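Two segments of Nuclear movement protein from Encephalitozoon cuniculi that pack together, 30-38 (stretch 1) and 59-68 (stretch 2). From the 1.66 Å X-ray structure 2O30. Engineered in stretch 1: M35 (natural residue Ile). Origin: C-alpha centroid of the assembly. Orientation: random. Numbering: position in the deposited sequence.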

# COMPACT_ATOMS: atom_id res chain seq x y z
N ALA A 30 -4.07 10.90 3.78
CA ALA A 30 -2.86 11.47 3.23
C ALA A 30 -1.67 10.53 3.38
O ALA A 30 -0.84 10.46 2.48
CB ALA A 30 -2.55 12.81 3.88
N ILE A 31 -1.60 9.82 4.50
CA ILE A 31 -0.43 8.99 4.82
C ILE A 31 -0.72 7.55 4.44
O ILE A 31 -1.60 6.91 5.01
CB ILE A 31 -0.01 9.11 6.30
CG1 ILE A 31 0.47 10.54 6.56
CG2 ILE A 31 1.09 8.09 6.64
CD1 ILE A 31 0.27 11.01 7.96
N LYS A 32 0.03 7.04 3.47
CA LYS A 32 -0.15 5.68 3.01
C LYS A 32 1.14 4.91 3.21
O LYS A 32 2.16 5.28 2.67
CB LYS A 32 -0.56 5.69 1.54
CG LYS A 32 -1.97 6.25 1.30
CD LYS A 32 -2.33 6.19 -0.20
CE LYS A 32 -3.81 6.55 -0.46
NZ LYS A 32 -4.63 6.65 0.78
N ILE A 33 1.09 3.83 3.99
CA ILE A 33 2.28 3.03 4.31
C ILE A 33 1.95 1.55 4.08
O ILE A 33 0.95 1.04 4.59
CB ILE A 33 2.75 3.26 5.77
CG1 ILE A 33 3.07 4.74 5.98
CG2 ILE A 33 3.98 2.39 6.09
CD1 ILE A 33 3.29 5.17 7.44
N ARG A 34 2.78 0.88 3.28
CA ARG A 34 2.65 -0.56 3.03
C ARG A 34 4.03 -1.22 3.08
O ARG A 34 4.95 -0.73 2.45
CB ARG A 34 2.06 -0.81 1.64
CG ARG A 34 1.92 -2.29 1.27
CD ARG A 34 1.26 -2.51 -0.10
NE ARG A 34 2.09 -2.07 -1.23
CZ ARG A 34 1.78 -1.10 -2.08
NH1 ARG A 34 0.64 -0.44 -1.97
NH2 ARG A 34 2.61 -0.79 -3.07
N MSE A 35 4.14 -2.33 3.81
CA MSE A 35 5.30 -3.18 3.71
C MSE A 35 4.81 -4.58 3.36
O MSE A 35 3.87 -5.07 3.99
CB MSE A 35 6.08 -3.20 5.03
CG MSE A 35 6.78 -1.90 5.41
SE MSE A 35 7.99 -2.21 6.75
CE MSE A 35 8.98 -3.35 5.83
N VAL A 36 5.45 -5.19 2.37
CA VAL A 36 5.23 -6.60 2.02
C VAL A 36 6.61 -7.22 1.85
O VAL A 36 7.39 -6.80 0.98
CB VAL A 36 4.44 -6.77 0.70
CG1 VAL A 36 4.19 -8.26 0.41
CG2 VAL A 36 3.11 -6.03 0.78
N GLY A 37 6.90 -8.21 2.68
CA GLY A 37 8.26 -8.75 2.76
C GLY A 37 9.19 -7.63 3.17
O GLY A 37 8.99 -7.00 4.22
N LYS A 38 10.19 -7.35 2.33
CA LYS A 38 11.14 -6.26 2.59
C LYS A 38 10.79 -5.00 1.83
O LYS A 38 11.41 -3.96 2.04
CB LYS A 38 12.59 -6.67 2.27
CG LYS A 38 13.12 -7.77 3.16
CD LYS A 38 14.65 -7.73 3.21
CE LYS A 38 15.28 -7.93 1.85
NZ LYS A 38 16.69 -7.43 1.82
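Stretch 2, residues 59-68: DVSSLWWVIN

Two strands that share no backbone hydrogen bond can still pack closely, face to face, through alternate side chains, and this pair is a compact example. Strand 31-36 presents I31, I33 and the engineered M35 (selenomethionine here), while K32, R34 and V36 point away. Stretch 2 first turns a corner at V60 to S62, through two overlapping type I turns, then runs as a strand to N68. Its axis is nearly antiparallel to the first, at 167°, with a closest approach of 9.2 Å, a spacing that suits a layer of interlocking side chains and is too wide for backbone hydrogen bonds between the strands.

Three residues of stretch 2 carry most of the contact. W65, with chi1 in p, lays one indole face over the isoleucines: I33 CD1 lies 3.6 Å from the centroid of the five-membered ring and I31 CG2 3.9 Å from that of the six-membered ring, both CH-pi contacts close to the ring normal. L63 bridges the next pair, its CD2 3.9 Å from both I33 CG2 and M35 CG. At the corner, V60 covers the most surface; its CG1 is 3.2 Å from M35 O and its CG2 3.4 Å from G37 O. Beyond the indole, I67 CD1 reaches I31 CD1 at 3.6 Å.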

# COMPACT_ATOMS: atom_id res chain seq x y z
N ASP A 59 9.64 -7.73 10.96
CA ASP A 59 8.34 -8.30 11.30
C ASP A 59 7.26 -7.33 10.81
O ASP A 59 6.93 -6.37 11.49
CB ASP A 59 8.25 -8.50 12.81
CG ASP A 59 6.89 -9.05 13.24
OD1 ASP A 59 6.02 -9.29 12.38
OD2 ASP A 59 6.70 -9.23 14.46
N VAL A 60 6.72 -7.57 9.62
CA VAL A 60 5.79 -6.61 9.00
C VAL A 60 4.56 -6.35 9.89
O VAL A 60 4.06 -5.21 9.95
CB VAL A 60 5.42 -6.98 7.55
CG1 VAL A 60 4.28 -6.10 7.04
CG2 VAL A 60 6.62 -6.82 6.64
N SER A 61 4.12 -7.37 10.63
CA SER A 61 3.00 -7.21 11.58
C SER A 61 3.25 -6.19 12.71
O SER A 61 2.30 -5.66 13.29
CB SER A 61 2.58 -8.57 12.16
OG SER A 61 3.47 -8.99 13.18
N SER A 62 4.52 -5.90 12.99
CA SER A 62 4.88 -5.01 14.09
C SER A 62 4.86 -3.54 13.66
O SER A 62 5.03 -2.64 14.51
CB SER A 62 6.27 -5.35 14.63
OG SER A 62 7.28 -4.94 13.71
N LEU A 63 4.71 -3.32 12.36
CA LEU A 63 4.71 -1.96 11.77
C LEU A 63 3.70 -1.05 12.46
O LEU A 63 2.54 -1.42 12.62
CB LEU A 63 4.40 -2.03 10.28
CG LEU A 63 4.36 -0.73 9.47
CD1 LEU A 63 5.67 -0.02 9.60
CD2 LEU A 63 4.05 -1.04 8.00
N TRP A 64 4.15 0.12 12.89
CA TRP A 64 3.27 1.07 13.57
C TRP A 64 3.72 2.46 13.19
O TRP A 64 4.87 2.69 12.88
CB TRP A 64 3.35 0.88 15.10
CG TRP A 64 2.50 1.84 15.89
CD1 TRP A 64 2.94 2.82 16.74
CD2 TRP A 64 1.07 1.93 15.88
NE1 TRP A 64 1.86 3.51 17.26
CE2 TRP A 64 0.71 2.99 16.75
CE3 TRP A 64 0.06 1.21 15.22
CZ2 TRP A 64 -0.64 3.34 16.98
CZ3 TRP A 64 -1.28 1.58 15.45
CH2 TRP A 64 -1.60 2.62 16.33
N TRP A 65 2.79 3.40 13.19
CA TRP A 65 3.16 4.79 12.96
C TRP A 65 2.19 5.69 13.68
O TRP A 65 1.07 5.29 13.98
CB TRP A 65 3.19 5.11 11.48
CG TRP A 65 1.89 4.96 10.75
CD1 TRP A 65 1.38 3.82 10.19
CD2 TRP A 65 0.95 5.99 10.48
NE1 TRP A 65 0.17 4.09 9.58
CE2 TRP A 65 -0.11 5.42 9.74
CE3 TRP A 65 0.91 7.36 10.78
CZ2 TRP A 65 -1.23 6.16 9.32
CZ3 TRP A 65 -0.19 8.11 10.35
CH2 TRP A 65 -1.25 7.50 9.62
N VAL A 66 2.65 6.89 14.00
CA VAL A 66 1.82 7.92 14.62
C VAL A 66 2.31 9.27 14.14
O VAL A 66 3.41 9.38 13.62
CB VAL A 66 1.88 7.91 16.17
CG1 VAL A 66 1.08 6.75 16.77
CG2 VAL A 66 3.33 7.95 16.68
N ILE A 67 1.48 10.30 14.31
CA ILE A 67 1.88 11.67 14.01
C ILE A 67 2.19 12.38 15.33
O ILE A 67 1.35 12.42 16.24
CB ILE A 67 0.79 12.44 13.22
CG1 ILE A 67 0.50 11.73 11.89
CG2 ILE A 67 1.22 13.90 13.02
CD1 ILE A 67 -0.74 12.23 11.14
N ASN A 68 3.40 12.92 15.44
CA ASN A 68 3.82 13.77 16.56
C ASN A 68 4.06 15.19 16.05
O ASN A 68 5.07 15.46 15.41
CB ASN A 68 5.10 13.21 17.21
CG ASN A 68 4.86 11.90 17.93
OD1 ASN A 68 5.50 10.88 17.62
ND2 ASN A 68 3.93 11.90 18.86